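Local coordinates for sortase (Actinomyces oris, PDB 5UTT), which probably acts as a class E sortase, a transpeptidase that cleaves surface proteins at their sorting signals and joins the cleaved proteins to other proteins or the cell wall, at residues A60-Y64 with F76-G80; S88-I92 with T145-C149; E118-P122 with D160-I164. All coordinates share one frame; numbering follows the deposited sequence.

Interaction 1 of 3, residues A60-Y64 with F76-G80; sequences AAGHY and FAIAG
A beta hairpin brings Ala61-His63 against Phe76-Ala79, two antiparallel strands joined by a long loop. Gly62 and Ala79 form a hydrogen-bonded pair. Gly62 N gives a nearly straight bond to Ala79 O (2.8 Å, 167°). Ala79 N returns one to Gly62 O, also 2.8 Å. Beyond the non-hydrogen-bonded pair of His63 and Ile78, Tyr64 N reaches Ala77 O at 3.1 Å. Both strands belong to the beta barrel of the sortase fold, and strand 74-79 sits between 61-63 and 142-150 in it.

His63 and Phe76 form an offset stack, with centroids 4.4 Å apart and planes at 21°. Phe76 CE1 lies over one face of the imidazole, toward its rim, 3.3 Å from His63 CD2. The His63 CG is anti to the backbone N (chi1 179°), which swings the ring across to Phe76 on the partner strand. Both ring nitrogens are bonded elsewhere, ND1 to Glu49 and NE2 to the carbonyl of Gln68, and this fixes the rotation of the ring. Tyr64 turns the edge of its ring to the backbone of Ala77 and Ile78. Its CE1 meets Ala79 CB at 3.7 Å, and its OH shares a hydrogen bond with Thr147 OG1.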
ATOM      1  N   ALA A  60      -4.391   0.295  11.072  1.00 13.42           N
ATOM      2  CA  ALA A  60      -4.321   1.115   9.825  1.00 12.75           C
ATOM      3  C   ALA A  60      -2.939   1.106   9.246  1.00 12.06           C
ATOM      4  O   ALA A  60      -1.940   0.937   9.941  1.00 12.74           O
ATOM      5  CB  ALA A  60      -4.736   2.543  10.134  1.00 13.24           C
ATOM      6  N   ALA A  61      -2.854   1.282   7.927  1.00 10.83           N
ATOM      7  CA  ALA A  61      -1.608   1.445   7.260  1.00 10.35           C
ATOM      8  C   ALA A  61      -1.214   2.906   7.381  1.00  9.84           C
ATOM      9  O   ALA A  61      -2.073   3.775   7.359  1.00 10.20           O
ATOM     10  CB  ALA A  61      -1.763   1.067   5.822  1.00 10.33           C
ATOM     11  N   GLY A  62       0.074   3.154   7.503  1.00  9.30           N
ATOM     12  CA  GLY A  62       0.590   4.526   7.596  1.00  9.22           C
ATOM     13  C   GLY A  62       1.475   4.996   6.436  1.00  9.12           C
ATOM     14  O   GLY A  62       2.439   4.334   6.070  1.00  8.76           O
ATOM     15  N   HIS A  63       1.183   6.175   5.904  1.00  9.55           N
ATOM     16  CA  HIS A  63       1.988   6.708   4.819  1.00 10.00           C
ATOM     17  C   HIS A  63       3.259   7.361   5.350  1.00 10.22           C
ATOM     18  O   HIS A  63       3.210   8.272   6.161  1.00 10.39           O
ATOM     19  CB  HIS A  63       1.185   7.723   4.039  1.00 10.33           C
ATOM     20  CG  HIS A  63       1.923   8.370   2.894  1.00 10.40           C
ATOM     21  ND1 HIS A  63       1.911   9.734   2.726  1.00 10.80           N
ATOM     22  CD2 HIS A  63       2.649   7.869   1.866  1.00 10.53           C
ATOM     23  CE1 HIS A  63       2.610  10.052   1.648  1.00 10.93           C
ATOM     24  NE2 HIS A  63       3.047   8.935   1.097  1.00 10.62           N
ATOM     25  N   TYR A  64       4.403   6.895   4.837  1.00 10.86           N
ATOM     26  CA  TYR A  64       5.683   7.559   5.077  1.00 11.78           C
ATOM     27  C   TYR A  64       5.601   9.009   4.586  1.00 12.94           C
ATOM     28  O   TYR A  64       5.344   9.275   3.394  1.00 12.93           O
ATOM     29  CB  TYR A  64       6.826   6.797   4.392  1.00 11.71           C
ATOM     30  CG  TYR A  64       7.199   5.432   4.989  1.00 11.60           C
ATOM     31  CD1 TYR A  64       6.512   4.268   4.638  1.00 11.51           C
ATOM     32  CD2 TYR A  64       8.248   5.325   5.877  1.00 11.86           C
ATOM     33  CE1 TYR A  64       6.878   3.032   5.168  1.00 11.80           C
ATOM     34  CE2 TYR A  64       8.621   4.105   6.427  1.00 12.00           C
ATOM     35  CZ  TYR A  64       7.928   2.975   6.078  1.00 12.04           C
ATOM     36  OH  TYR A  64       8.278   1.737   6.592  1.00 12.86           O
ATOM     37  N   PHE A  76       4.433   5.857  -3.391  1.00 11.18           N
ATOM     38  CA  PHE A  76       3.520   6.057  -2.237  1.00 11.06           C
ATOM     39  C   PHE A  76       3.773   4.879  -1.300  1.00 10.80           C
ATOM     40  O   PHE A  76       3.306   3.763  -1.552  1.00 11.08           O
ATOM     41  CB  PHE A  76       2.081   6.112  -2.719  1.00 11.27           C
ATOM     42  CG  PHE A  76       1.055   6.204  -1.598  1.00 11.52           C
ATOM     43  CD1 PHE A  76       0.816   7.415  -0.989  1.00 11.65           C
ATOM     44  CD2 PHE A  76       0.289   5.102  -1.245  1.00 11.55           C
ATOM     45  CE1 PHE A  76      -0.131   7.525   0.036  1.00 11.56           C
ATOM     46  CE2 PHE A  76      -0.672   5.199  -0.218  1.00 11.57           C
ATOM     47  CZ  PHE A  76      -0.872   6.401   0.407  1.00 11.37           C
ATOM     48  N   ALA A  77       4.474   5.096  -0.204  1.00 10.80           N
ATOM     49  CA  ALA A  77       4.909   3.973   0.582  1.00 10.40           C
ATOM     50  C   ALA A  77       4.115   3.954   1.874  1.00 10.09           C
ATOM     51  O   ALA A  77       3.853   5.017   2.485  1.00  9.85           O
ATOM     52  CB  ALA A  77       6.385   4.060   0.861  1.00 10.65           C
ATOM     53  N   ILE A  78       3.699   2.767   2.242  1.00 10.03           N
ATOM     54  CA  ILE A  78       2.918   2.609   3.489  1.00 10.07           C
ATOM     55  C   ILE A  78       3.443   1.481   4.350  1.00 10.33           C
ATOM     56  O   ILE A  78       3.850   0.416   3.892  1.00 10.25           O
ATOM     57  CB  ILE A  78       1.405   2.424   3.184  1.00 10.45           C
ATOM     58  CG1 ILE A  78       1.173   1.200   2.310  1.00 10.38           C
ATOM     59  CG2 ILE A  78       0.776   3.697   2.575  1.00 10.48           C
ATOM     60  CD1 ILE A  78      -0.283   0.878   2.112  1.00 10.53           C
ATOM     61  N   ALA A  79       3.380   1.706   5.658  1.00 10.69           N
ATOM     62  CA  ALA A  79       3.799   0.732   6.661  1.00 11.15           C
ATOM     63  C   ALA A  79       2.581   0.125   7.318  1.00 11.78           C
ATOM     64  O   ALA A  79       1.560   0.794   7.480  1.00 12.91           O
ATOM     65  CB  ALA A  79       4.673   1.439   7.716  1.00 11.31           C
ATOM     66  N   GLY A  80       2.680  -1.135   7.703  1.00 11.77           N
ATOM     67  CA  GLY A  80       1.668  -1.804   8.482  1.00 12.20           C
ATOM     68  C   GLY A  80       2.216  -2.801   9.458  1.00 12.09           C
ATOM     69  O   GLY A  80       3.260  -3.412   9.260  1.00 11.87           O
TER

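Interaction 2 of 3, residues S88-I92 with T145-C149; sequences SFRRI and TLTTC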
ATOM      1  N   SER A  88      -4.236  -6.037   8.992  1.00 12.73           N
ATOM      2  CA  SER A  88      -2.805  -6.084   9.196  1.00 12.09           C
ATOM      3  C   SER A  88      -2.104  -6.478   7.895  1.00 11.73           C
ATOM      4  O   SER A  88      -2.767  -6.891   6.969  1.00 12.25           O
ATOM      5  CB  SER A  88      -2.437  -7.145  10.179  1.00 12.31           C
ATOM      6  OG  SER A  88      -2.656  -8.435   9.608  1.00 12.33           O
ATOM      7  N   PHE A  89      -0.779  -6.489   7.883  1.00 11.61           N
ATOM      8  CA  PHE A  89      -0.010  -6.993   6.692  1.00 11.36           C
ATOM      9  C   PHE A  89       0.464  -8.440   6.974  1.00 11.80           C
ATOM     10  O   PHE A  89       1.529  -8.915   6.527  1.00 11.52           O
ATOM     11  CB  PHE A  89       1.181  -6.059   6.375  1.00 11.03           C
ATOM     12  CG  PHE A  89       0.819  -4.708   5.782  1.00 10.68           C
ATOM     13  CD1 PHE A  89      -0.498  -4.311   5.606  1.00 10.90           C
ATOM     14  CD2 PHE A  89       1.820  -3.834   5.390  1.00 10.49           C
ATOM     15  CE1 PHE A  89      -0.803  -3.098   5.020  1.00 10.94           C
ATOM     16  CE2 PHE A  89       1.505  -2.612   4.817  1.00 10.36           C
ATOM     17  CZ  PHE A  89       0.208  -2.233   4.664  1.00 10.70           C
ATOM     18  N   ARG A  90      -0.289  -9.162   7.815  1.00 12.53           N
ATOM     19  CA  ARG A  90       0.125 -10.486   8.230  1.00 13.58           C
ATOM     20  C   ARG A  90       0.555 -11.366   7.071  1.00 12.94           C
ATOM     21  O   ARG A  90       1.554 -12.104   7.181  1.00 13.27           O
ATOM     22  CB  ARG A  90      -1.036 -11.173   8.933  1.00 14.82           C
ATOM     23  CG  ARG A  90      -0.687 -12.534   9.496  1.00 16.32           C
ATOM     24  CD  ARG A  90      -1.946 -13.150  10.062  1.00 17.69           C
ATOM     25  NE  ARG A  90      -1.657 -14.318  10.845  1.00 19.06           N
ATOM     26  CZ  ARG A  90      -2.586 -15.114  11.366  1.00 19.81           C
ATOM     27  NH1 ARG A  90      -3.879 -14.856  11.165  1.00 20.42           N
ATOM     28  NH2 ARG A  90      -2.221 -16.170  12.080  1.00 20.41           N
ATOM     29  N   ARG A  91      -0.218 -11.326   5.994  1.00 12.36           N
ATOM     30  CA  ARG A  91      -0.062 -12.285   4.921  1.00 11.57           C
ATOM     31  C   ARG A  91       0.502 -11.571   3.732  1.00 11.67           C
ATOM     32  O   ARG A  91       0.176 -11.894   2.619  1.00 11.07           O
ATOM     33  CB  ARG A  91      -1.349 -13.069   4.635  1.00 11.76           C
ATOM     34  CG  ARG A  91      -1.675 -14.107   5.706  1.00 11.98           C
ATOM     35  CD  ARG A  91      -0.910 -15.400   5.455  1.00 11.97           C
ATOM     36  NE  ARG A  91       0.533 -15.341   5.766  1.00 12.22           N
ATOM     37  CZ  ARG A  91       1.052 -15.479   6.978  1.00 12.40           C
ATOM     38  NH1 ARG A  91       0.276 -15.681   8.063  1.00 12.87           N
ATOM     39  NH2 ARG A  91       2.370 -15.426   7.122  1.00 12.51           N
ATOM     40  N   ILE A  92       1.404 -10.626   4.001  1.00 11.51           N
ATOM     41  CA  ILE A  92       2.153  -9.950   2.929  1.00 11.76           C
ATOM     42  C   ILE A  92       2.866 -10.954   2.025  1.00 12.23           C
ATOM     43  O   ILE A  92       3.129 -10.657   0.838  1.00 12.14           O
ATOM     44  CB  ILE A  92       3.119  -8.916   3.532  1.00 11.60           C
ATOM     45  CG1 ILE A  92       3.600  -7.929   2.448  1.00 11.67           C
ATOM     46  CG2 ILE A  92       4.265  -9.580   4.262  1.00 11.73           C
ATOM     47  CD1 ILE A  92       4.247  -6.679   2.990  1.00 11.78           C
ATOM     48  N   THR A 145       4.258   0.986  -2.216  1.00 10.58           N
ATOM     49  CA  THR A 145       5.170   0.111  -1.551  1.00 10.09           C
ATOM     50  C   THR A 145       4.534  -0.211  -0.211  1.00  9.99           C
ATOM     51  O   THR A 145       4.121   0.701   0.479  1.00 10.14           O
ATOM     52  CB  THR A 145       6.548   0.753  -1.325  1.00 10.29           C
ATOM     53  OG1 THR A 145       7.174   0.993  -2.612  1.00 10.41           O
ATOM     54  CG2 THR A 145       7.463  -0.175  -0.581  1.00 10.10           C
ATOM     55  N   LEU A 146       4.459  -1.494   0.090  1.00  9.77           N
ATOM     56  CA  LEU A 146       3.991  -1.949   1.428  1.00  9.93           C
ATOM     57  C   LEU A 146       5.160  -2.489   2.186  1.00  9.97           C
ATOM     58  O   LEU A 146       5.870  -3.380   1.647  1.00  9.93           O
ATOM     59  CB  LEU A 146       2.924  -3.031   1.298  1.00 10.05           C
ATOM     60  CG  LEU A 146       1.432  -2.640   1.222  1.00 10.57           C
ATOM     61  CD1 LEU A 146       1.157  -1.722   0.085  1.00 10.49           C
ATOM     62  CD2 LEU A 146       0.541  -3.877   1.124  1.00 11.05           C
ATOM     63  N   THR A 147       5.282  -2.102   3.469  1.00 10.04           N
ATOM     64  CA  THR A 147       6.363  -2.541   4.327  1.00 10.16           C
ATOM     65  C   THR A 147       5.833  -3.105   5.625  1.00 10.34           C
ATOM     66  O   THR A 147       4.869  -2.586   6.164  1.00 10.27           O
ATOM     67  CB  THR A 147       7.426  -1.418   4.652  1.00 10.44           C
ATOM     68  OG1 THR A 147       6.988  -0.484   5.652  1.00 10.33           O
ATOM     69  CG2 THR A 147       7.742  -0.564   3.405  1.00 10.34           C
ATOM     70  N   THR A 148       6.502  -4.122   6.094  1.00 10.12           N
ATOM     71  CA  THR A 148       6.194  -4.687   7.413  1.00 10.57           C
ATOM     72  C   THR A 148       7.403  -5.478   7.928  1.00 10.68           C
ATOM     73  O   THR A 148       8.386  -5.658   7.230  1.00 10.86           O
ATOM     74  CB  THR A 148       4.919  -5.569   7.326  1.00 10.49           C
ATOM     75  OG1 THR A 148       4.489  -5.894   8.669  1.00 11.19           O
ATOM     76  CG2 THR A 148       5.188  -6.809   6.622  1.00 10.48           C
ATOM     77  N   CYS A 149       7.310  -6.022   9.148  1.00 11.38           N
ATOM     78  CA  CYS A 149       8.382  -6.784   9.764  1.00 12.06           C
ATOM     79  C   CYS A 149       8.392  -8.214   9.321  1.00 11.56           C
ATOM     80  O   CYS A 149       7.343  -8.768   9.029  1.00 11.45           O
ATOM     81  CB  CYS A 149       8.222  -6.735  11.310  1.00 13.07           C
ATOM     82  SG  CYS A 149       8.685  -5.120  11.941  1.00 17.04           S
TER
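This is a buried, mainly apolar contact in which Phe89 and Ile92, from the loop between strands 74-79 and 100-104, pack on Leu146 and Thr148 of strand 142-150. Phe89 contributes much of the surface. Its CG is anti to the carbonyl carbon (chi1 -72°), which points the ring at the strand. Leu146 CD2 sits over one face of that ring in a CH-pi contact, 4.1 Å from the Phe89 centroid and 19° off the normal. The Leu146 CG touches Phe89 CE2 at 3.6 Å. At the ring edge, Phe89 CD2 comes to 3.4 Å from Thr147 O. Ile78 and Leu32 also touch the phenyl group.

Thr148 uses its two branches differently. Its OG1, anti to the backbone N (chi1 -169°), is hydrogen-bonded to the carbonyl of Gly80, so this buried hydroxyl has a partner. The methyl CG2 meets Ile92 CD1 at 3.8 Å.

A type I turn from Phe89 to Ile92, closed by the Ile92 N to Phe89 O hydrogen bond (3.1 Å), sets both apolar side chains toward the strand. Ser88 OG accepts from Arg90 N, which makes an ST turn that overlaps its start. The Cys149 CB points away from the loop. The strand sequence TLTTC fits the TLxTC signature of sortases, and by family resemblance its closing residue, Cys149, is probably the nucleophile.

Interaction 3 of 3, residues E118-P122 with D160-I164; sequences ELVKP and DLRWI
Arg162 pairs with Val120 across two antiparallel strands, 108-120 and 161-174, which are neighbours in the beta barrel of the sortase fold. Its CB lies 3.9 Å from Val120 O, the same oxygen that accepts a hydrogen bond from Arg162 N. CG comes next and touches Pro122 CB. The chain bends at chi2 (-70°), which brings the guanidinium across the proline ring. NE and CZ both lie close to Pro122 CB, with CZ at 3.7 Å. The proline thus covers one face of the guanidinium, toward its rim. NH2 meets Pro122 CB and CG. NH1 donates to Leu161 O at 3.0 Å, in the guanidinium plane but from above the carbonyl plane. It has a second acceptor in the carbonyl of Asn159, so two backbone oxygens hold this end of the group.

On the same face of the sheet as Arg162, Val120 CG2 packs on Ile164 CG1 at 3.7 Å. The Glu118-Ile164 pair is joined by two backbone bonds, Glu118 N to Ile164 O and Ile164 N to Glu118 O. On the other face Trp163 stacks on the ring of His117 and meets Leu119, whose CD2 lies 3.9 Å from Trp163 CE3.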
ATOM      1  N   GLU A 118      10.920  -7.759  -1.659  1.00 15.93           N
ATOM      2  CA  GLU A 118      12.272  -7.727  -1.138  1.00 16.78           C
ATOM      3  C   GLU A 118      12.236  -8.064   0.331  1.00 16.14           C
ATOM      4  O   GLU A 118      11.309  -7.705   0.993  1.00 15.66           O
ATOM      5  CB  GLU A 118      12.835  -6.331  -1.295  1.00 18.68           C
ATOM      6  CG  GLU A 118      13.023  -5.951  -2.745  1.00 21.19           C
ATOM      7  CD  GLU A 118      12.913  -4.503  -2.999  1.00 24.09           C
ATOM      8  OE1 GLU A 118      12.548  -3.724  -2.083  1.00 25.90           O
ATOM      9  OE2 GLU A 118      13.181  -4.147  -4.178  1.00 29.12           O
ATOM     10  N   LEU A 119      13.276  -8.742   0.804  1.00 16.45           N
ATOM     11  CA  LEU A 119      13.593  -8.818   2.229  1.00 16.69           C
ATOM     12  C   LEU A 119      14.871  -8.014   2.498  1.00 15.67           C
ATOM     13  O   LEU A 119      15.931  -8.337   1.925  1.00 15.99           O
ATOM     14  CB  LEU A 119      13.842 -10.259   2.681  1.00 18.08           C
ATOM     15  CG  LEU A 119      12.607 -10.983   3.185  1.00 19.76           C
ATOM     16  CD1 LEU A 119      12.929 -12.426   3.543  1.00 20.65           C
ATOM     17  CD2 LEU A 119      12.006 -10.254   4.392  1.00 19.99           C
ATOM     18  N   VAL A 120      14.759  -6.997   3.337  1.00 14.52           N
ATOM     19  CA  VAL A 120      15.843  -6.031   3.624  1.00 14.42           C
ATOM     20  C   VAL A 120      16.028  -5.741   5.099  1.00 14.96           C
ATOM     21  O   VAL A 120      15.112  -5.968   5.905  1.00 15.18           O
ATOM     22  CB  VAL A 120      15.666  -4.687   2.887  1.00 14.10           C
ATOM     23  CG1 VAL A 120      15.740  -4.926   1.384  1.00 14.31           C
ATOM     24  CG2 VAL A 120      14.369  -3.993   3.228  1.00 13.90           C
ATOM     25  N   LYS A 121      17.186  -5.179   5.427  1.00 15.59           N
ATOM     26  CA  LYS A 121      17.381  -4.557   6.751  1.00 16.12           C
ATOM     27  C   LYS A 121      16.630  -3.213   6.810  1.00 15.36           C
ATOM     28  O   LYS A 121      16.463  -2.513   5.788  1.00 14.12           O
ATOM     29  CB  LYS A 121      18.870  -4.357   7.037  1.00 17.68           C
ATOM     30  CG  LYS A 121      19.612  -5.648   7.299  1.00 20.34           C
ATOM     31  CD  LYS A 121      21.126  -5.430   7.204  1.00 22.72           C
ATOM     32  CE  LYS A 121      21.609  -5.392   5.753  1.00 24.24           C
ATOM     33  NZ  LYS A 121      22.504  -4.240   5.482  1.00 25.61           N
ATOM     34  N   PRO A 122      16.150  -2.818   8.005  1.00 14.27           N
ATOM     35  CA  PRO A 122      15.325  -1.618   8.056  1.00 14.61           C
ATOM     36  C   PRO A 122      16.054  -0.317   7.725  1.00 14.31           C
ATOM     37  O   PRO A 122      15.419   0.706   7.664  1.00 15.44           O
ATOM     38  CB  PRO A 122      14.805  -1.586   9.524  1.00 14.88           C
ATOM     39  CG  PRO A 122      15.649  -2.589  10.235  1.00 14.90           C
ATOM     40  CD  PRO A 122      16.125  -3.582   9.258  1.00 14.52           C
ATOM     41  N   ASP A 160      13.872  -8.700  12.685  1.00 15.98           N
ATOM     42  CA  ASP A 160      15.226  -8.256  12.343  1.00 16.50           C
ATOM     43  C   ASP A 160      15.267  -7.803  10.880  1.00 15.36           C
ATOM     44  O   ASP A 160      16.213  -7.184  10.441  1.00 16.70           O
ATOM     45  CB  ASP A 160      16.310  -9.310  12.649  1.00 17.84           C
ATOM     46  CG  ASP A 160      16.206 -10.575  11.802  1.00 18.89           C
ATOM     47  OD1 ASP A 160      15.117 -10.902  11.288  1.00 18.51           O
ATOM     48  OD2 ASP A 160      17.260 -11.247  11.659  1.00 21.72           O
ATOM     49  N   LEU A 161      14.221  -8.101  10.152  1.00 14.31           N
ATOM     50  CA  LEU A 161      14.162  -7.784   8.715  1.00 13.30           C
ATOM     51  C   LEU A 161      12.834  -7.096   8.397  1.00 12.52           C
ATOM     52  O   LEU A 161      11.953  -6.993   9.218  1.00 11.29           O
ATOM     53  CB  LEU A 161      14.307  -9.041   7.879  1.00 13.95           C
ATOM     54  CG  LEU A 161      15.642  -9.809   7.878  1.00 15.27           C
ATOM     55  CD1 LEU A 161      15.644 -11.011   6.934  1.00 16.06           C
ATOM     56  CD2 LEU A 161      16.763  -8.853   7.592  1.00 15.76           C
ATOM     57  N   ARG A 162      12.720  -6.622   7.155  1.00 11.53           N
ATOM     58  CA  ARG A 162      11.471  -6.009   6.690  1.00 11.40           C
ATOM     59  C   ARG A 162      11.057  -6.631   5.355  1.00 11.51           C
ATOM     60  O   ARG A 162      11.845  -6.646   4.405  1.00 12.18           O
ATOM     61  CB  ARG A 162      11.620  -4.474   6.550  1.00 11.25           C
ATOM     62  CG  ARG A 162      12.102  -3.753   7.801  1.00 11.45           C
ATOM     63  CD  ARG A 162      11.030  -3.780   8.866  1.00 11.38           C
ATOM     64  NE  ARG A 162      11.364  -2.936  10.032  1.00 11.86           N
ATOM     65  CZ  ARG A 162      11.982  -3.405  11.094  1.00 12.39           C
ATOM     66  NH1 ARG A 162      12.373  -4.692  11.104  1.00 12.49           N
ATOM     67  NH2 ARG A 162      12.237  -2.606  12.135  1.00 12.90           N
ATOM     68  N   TRP A 163       9.826  -7.116   5.279  1.00 11.08           N
ATOM     69  CA  TRP A 163       9.260  -7.605   4.022  1.00 11.11           C
ATOM     70  C   TRP A 163       8.631  -6.435   3.265  1.00 10.83           C
ATOM     71  O   TRP A 163       7.741  -5.732   3.754  1.00 10.25           O
ATOM     72  CB  TRP A 163       8.242  -8.706   4.292  1.00 11.07           C
ATOM     73  CG  TRP A 163       7.828  -9.438   3.061  1.00 11.53           C
ATOM     74  CD1 TRP A 163       7.125  -8.956   1.977  1.00 11.50           C
ATOM     75  CD2 TRP A 163       7.981 -10.835   2.841  1.00 11.55           C
ATOM     76  NE1 TRP A 163       6.869  -9.977   1.085  1.00 11.56           N
ATOM     77  CE2 TRP A 163       7.413 -11.137   1.592  1.00 11.69           C
ATOM     78  CE3 TRP A 163       8.601 -11.864   3.564  1.00 11.78           C
ATOM     79  CZ2 TRP A 163       7.433 -12.412   1.084  1.00 11.86           C
ATOM     80  CZ3 TRP A 163       8.617 -13.120   3.054  1.00 11.97           C
ATOM     81  CH2 TRP A 163       8.029 -13.391   1.828  1.00 12.21           C
ATOM     82  N   ILE A 164       9.087  -6.252   2.022  1.00 11.02           N
ATOM     83  CA  ILE A 164       8.712  -5.108   1.195  1.00 11.40           C
ATOM     84  C   ILE A 164       8.025  -5.625  -0.065  1.00 11.42           C
ATOM     85  O   ILE A 164       8.530  -6.510  -0.710  1.00 12.29           O
ATOM     86  CB  ILE A 164       9.930  -4.324   0.704  1.00 11.73           C
ATOM     87  CG1 ILE A 164      10.908  -4.041   1.845  1.00 11.91           C
ATOM     88  CG2 ILE A 164       9.500  -3.041  -0.031  1.00 12.05           C
ATOM     89  CD1 ILE A 164      10.321  -3.175   2.931  1.00 11.71           C
TER

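From the N terminus, interaction 1 comes first and closes the loop of a hairpin, strands 61-63 and 74-79. It is complete before interaction 2 begins. Residues 88-92 meet strand 142-150 only some 50 residues later, and residues 118-122 lie inside that wide loop. Interaction 3 therefore crosses interaction 2, since its second segment, 160-164, follows 145-149. All three reach one sheet, in the order 61-63, 74-79, 142-150, 161-174, 108-120. Strand 142-150 is the link. Its Thr145 O probably accepts from Ile78 N of interaction 1, and its Thr148 O probably accepts from Trp163 N of interaction 3. Interactions 1 and 3 do not touch, with nearest atoms about 6 Å apart.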